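Local coordinates for protein oxidoreductase, iron/ascorbate family (Shewanella oneidensis, PDB 3ON7) that probably acts as an iron(II)- and 2-oxoglutarate-dependent oxygenase, with a predicted ethylene-forming and arginine-oxidising activity, at residues N114-A117 with S118-L121; S137-L140 with P141-I144. All blocks are in the same frame, centred on the assembly; numbering follows the deposited sequence.

Interaction 1 (N114-A117 with S118-L121); sequences NTLA and SELL
Leu116 and Leu120 meet one helical turn apart, CG of Leu116 lying 4.2 Å from CD1 of Leu120. The two side chains slant across each other; Leu116 sends CG away from its own backbone N (chi1 -177°), whereas Leu120 keeps CG beside the N (chi1 -63°). That second choice lays the Leu120 branch point over the preceding turn, with CG 3.2 Å from the carbonyl O of Leu116. Leu121 repeats the pattern on the next face, its CG and CD1 both resting against the carbonyl O of Ala117. At the end of the Leu116 side chain, CD1 passes OE1 of Glu119 at 3.9 Å; the Glu119 chain runs out extended, and OE1 takes a hydrogen bond with the hydroxyl of Tyr9, whose side chain also touches Leu116. All of this belongs to the long helix 103-126, which packs against the main beta-sheet of the double-stranded beta-helix (jelly-roll) fold of 2-oxoglutarate oxygenases: Ala117 touches Ile180, Val182 and Leu252 on its strands, and Leu121 also reaches Ile180. Four consecutive i to i+4 backbone bonds hold the turns, from Ser118 N to Asn114 O through Leu121 N to Ala117 O; the Leu120 N to Leu116 O bond is 2.9 Å long. Asn114 and Thr115 turn their polar ends back to the previous turn, ND2 bonding to Tyr110 O and OG1 to Glu111 O.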
loop_
_atom_site.group_PDB
_atom_site.type_symbol
_atom_site.label_atom_id
_atom_site.label_comp_id
_atom_site.label_asym_id
_atom_site.label_seq_id
_atom_site.Cartn_x
_atom_site.Cartn_y
_atom_site.Cartn_z
ATOM N N ASN B 114 -13.590 -0.542 24.877
ATOM C CA ASN B 114 -13.889 0.740 24.263
ATOM C C ASN B 114 -14.723 1.612 25.198
ATOM O O ASN B 114 -14.483 2.804 25.289
ATOM C CB ASN B 114 -14.609 0.553 22.917
ATOM C CG ASN B 114 -13.644 0.513 21.750
ATOM O OD1 ASN B 114 -13.246 1.555 21.225
ATOM N ND2 ASN B 114 -13.258 -0.700 21.334
ATOM N N THR B 115 -15.671 1.001 25.912
ATOM C CA THR B 115 -16.484 1.722 26.903
ATOM C C THR B 115 -15.595 2.275 28.025
ATOM O O THR B 115 -15.683 3.465 28.338
ATOM C CB THR B 115 -17.636 0.856 27.474
ATOM O OG1 THR B 115 -18.550 0.534 26.417
ATOM C CG2 THR B 115 -18.405 1.590 28.628
ATOM N N LEU B 116 -14.696 1.462 28.581
ATOM C CA LEU B 116 -13.783 1.990 29.612
ATOM C C LEU B 116 -12.895 3.088 29.030
ATOM O O LEU B 116 -12.726 4.131 29.655
ATOM C CB LEU B 116 -12.907 0.889 30.233
ATOM C CG LEU B 116 -11.930 1.238 31.378
ATOM C CD1 LEU B 116 -12.648 1.860 32.568
ATOM C CD2 LEU B 116 -11.134 -0.006 31.835
ATOM N N ALA B 117 -12.349 2.879 27.832
ATOM C CA ALA B 117 -11.417 3.862 27.256
ATOM C C ALA B 117 -12.119 5.197 27.001
ATOM O O ALA B 117 -11.534 6.267 27.119
ATOM C CB ALA B 117 -10.766 3.330 25.964
ATOM N N SER B 118 -13.400 5.102 26.677
ATOM C CA SER B 118 -14.238 6.258 26.444
ATOM C C SER B 118 -14.490 7.020 27.738
ATOM O O SER B 118 -14.417 8.251 27.761
ATOM C CB SER B 118 -15.539 5.808 25.797
ATOM O OG SER B 118 -16.147 6.873 25.107
ATOM N N GLU B 119 -14.755 6.302 28.830
ATOM C CA GLU B 119 -14.876 6.956 30.135
ATOM C C GLU B 119 -13.551 7.603 30.513
ATOM O O GLU B 119 -13.528 8.720 31.006
ATOM C CB GLU B 119 -15.296 5.979 31.234
ATOM C CG GLU B 119 -15.425 6.627 32.636
ATOM C CD GLU B 119 -15.641 5.616 33.771
ATOM O OE1 GLU B 119 -15.414 4.412 33.582
ATOM O OE2 GLU B 119 -16.040 6.032 34.870
ATOM N N LEU B 120 -12.449 6.901 30.275
ATOM C CA LEU B 120 -11.122 7.415 30.617
ATOM C C LEU B 120 -10.775 8.677 29.809
ATOM O O LEU B 120 -10.158 9.618 30.331
ATOM C CB LEU B 120 -10.052 6.342 30.389
ATOM C CG LEU B 120 -10.139 5.068 31.250
ATOM C CD1 LEU B 120 -8.962 4.145 30.909
ATOM C CD2 LEU B 120 -10.187 5.391 32.767
ATOM N N LEU B 121 -11.151 8.698 28.532
ATOM C CA LEU B 121 -10.955 9.912 27.739
ATOM C C LEU B 121 -11.814 11.071 28.275
ATOM O O LEU B 121 -11.366 12.205 28.265
ATOM C CB LEU B 121 -11.246 9.668 26.268
ATOM C CG LEU B 121 -10.227 8.787 25.561
ATOM C CD1 LEU B 121 -10.877 8.125 24.358
ATOM C CD2 LEU B 121 -8.961 9.586 25.141
#

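Interaction 2 (S137-L140 with P141-I144); sequences SIPL and PEMI
Leu140 and the selenomethionine Met143 form the buried, well-packed side of this turn, CD2 of Leu140 lying 4.0 Å from SE of Met143 as the two chains slant past one another. Met143 is stretched out beyond CG (chi2 -178°, chi3 172°) and runs back along the residues entering the turn: its CG meets CG1 of Ile138 at 3.9 Å and its CE reaches the carbonyl O of Ile138. CD of Pro141 sits 3.4 Å from CB of Leu140, a close fit imposed by the peptide link between them. The solvent side is thinner, made by two exposed residues: Glu142 lies alongside the ring of Pro139, OE2 of Glu142 being 3.6 Å from CG of Pro139. Bonds from i+3 to i, as in 3-10 geometry, close the first turn of the weakly bonded helix 140-144: Glu142 N to Pro139 O (2.9 Å) and Met143 N to Leu140 O (3.1 Å). A weak i+4 bond joins Met143 N to Pro139 O. Glu125 OE1 accepts from Leu140 N, and Ser137 OG is bonded to Val259 O. Helix 140-144 lies against helix 103-126 through Pro141 and Leu140, while Met143 packs on Pro254 and Val258 in the loop that follows strand 245-252.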
loop_
_atom_site.group_PDB
_atom_site.type_symbol
_atom_site.label_atom_id
_atom_site.label_comp_id
_atom_site.label_asym_id
_atom_site.label_seq_id
_atom_site.Cartn_x
_atom_site.Cartn_y
_atom_site.Cartn_z
ATOM N N SER B 137 -10.338 19.336 18.960
ATOM C CA SER B 137 -11.268 19.801 17.915
ATOM C C SER B 137 -12.681 19.267 18.120
ATOM O O SER B 137 -13.652 19.912 17.777
ATOM C CB SER B 137 -10.761 19.396 16.534
ATOM O OG SER B 137 -10.660 17.985 16.406
ATOM N N ILE B 138 -12.792 18.054 18.645
ATOM C CA ILE B 138 -14.081 17.521 19.044
ATOM C C ILE B 138 -13.828 16.846 20.368
ATOM O O ILE B 138 -12.679 16.659 20.732
ATOM C CB ILE B 138 -14.677 16.555 17.987
ATOM C CG1 ILE B 138 -13.765 15.354 17.734
ATOM C CG2 ILE B 138 -14.920 17.291 16.672
ATOM C CD1 ILE B 138 -14.384 14.301 16.788
ATOM N N PRO B 139 -14.885 16.521 21.117
ATOM C CA PRO B 139 -14.631 15.834 22.388
ATOM C C PRO B 139 -13.836 14.537 22.210
ATOM O O PRO B 139 -14.106 13.772 21.287
ATOM C CB PRO B 139 -16.038 15.555 22.922
ATOM C CG PRO B 139 -16.874 16.646 22.344
ATOM C CD PRO B 139 -16.299 16.918 20.979
ATOM N N LEU B 140 -12.878 14.296 23.099
ATOM C CA LEU B 140 -11.955 13.156 22.963
ATOM C C LEU B 140 -12.691 11.830 22.735
ATOM O O LEU B 140 -12.280 11.031 21.907
ATOM C CB LEU B 140 -11.020 13.040 24.188
ATOM C CG LEU B 140 -10.053 14.198 24.496
ATOM C CD1 LEU B 140 -9.149 13.846 25.656
ATOM C CD2 LEU B 140 -9.215 14.555 23.277
ATOM N N PRO B 141 -13.789 11.594 23.464
ATOM C CA PRO B 141 -14.494 10.336 23.280
ATOM C C PRO B 141 -15.079 10.143 21.887
ATOM O O PRO B 141 -15.193 9.010 21.436
ATOM C CB PRO B 141 -15.619 10.421 24.300
ATOM C CG PRO B 141 -15.106 11.313 25.343
ATOM C CD PRO B 141 -14.321 12.347 24.613
ATOM N N GLU B 142 -15.453 11.245 21.237
ATOM C CA GLU B 142 -16.048 11.214 19.911
ATOM C C GLU B 142 -15.036 10.827 18.856
ATOM O O GLU B 142 -15.433 10.334 17.803
ATOM C CB GLU B 142 -16.665 12.568 19.535
ATOM C CG GLU B 142 -18.082 12.759 19.997
ATOM C CD GLU B 142 -18.647 14.111 19.576
ATOM O OE1 GLU B 142 -18.448 14.519 18.394
ATOM O OE2 GLU B 142 -19.282 14.755 20.446
HETATM N N MSE B 143 -13.745 11.045 19.145
HETATM C CA MSE B 143 -12.654 10.695 18.224
HETATM C C MSE B 143 -12.563 9.200 17.967
HETATM O O MSE B 143 -12.118 8.804 16.904
HETATM C CB MSE B 143 -11.285 11.188 18.758
HETATM C CG MSE B 143 -11.149 12.695 18.833
HETATM SE SE MSE B 143 -9.427 13.318 19.440
HETATM C CE MSE B 143 -9.683 15.224 19.113
ATOM N N ILE B 144 -12.965 8.376 18.940
ATOM C CA ILE B 144 -12.830 6.914 18.833
ATOM C C ILE B 144 -14.164 6.158 18.705
ATOM O O ILE B 144 -14.183 4.932 18.508
ATOM C CB ILE B 144 -12.056 6.314 20.037
ATOM C CG1 ILE B 144 -12.825 6.460 21.353
ATOM C CG2 ILE B 144 -10.665 6.940 20.170
ATOM C CD1 ILE B 144 -12.464 5.343 22.374
#

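How the interactions relate
Interaction 1 comes first along the chain, within helix 103-126; after helix 130-133 the chain doubles back into interaction 2, on the loop leading into helix 140-144. Their centres are about 11 Å apart, and the two touch directly. Ser118 OG lies 3.7 Å from Pro141 CB, and Leu121 CD1 lies 3.8 Å from Ile144 CD1. Leu179 bridges them too, touching both Leu121 and Ile144. The short helix packs alongside the long one; interaction 1 also touches strands 180-184 and 245-252, while interaction 2 is farther from the chain's centre (about 19 Å against 14 Å). Together they join two helices beside the sheet, and neither contact includes a residue of the probable iron site.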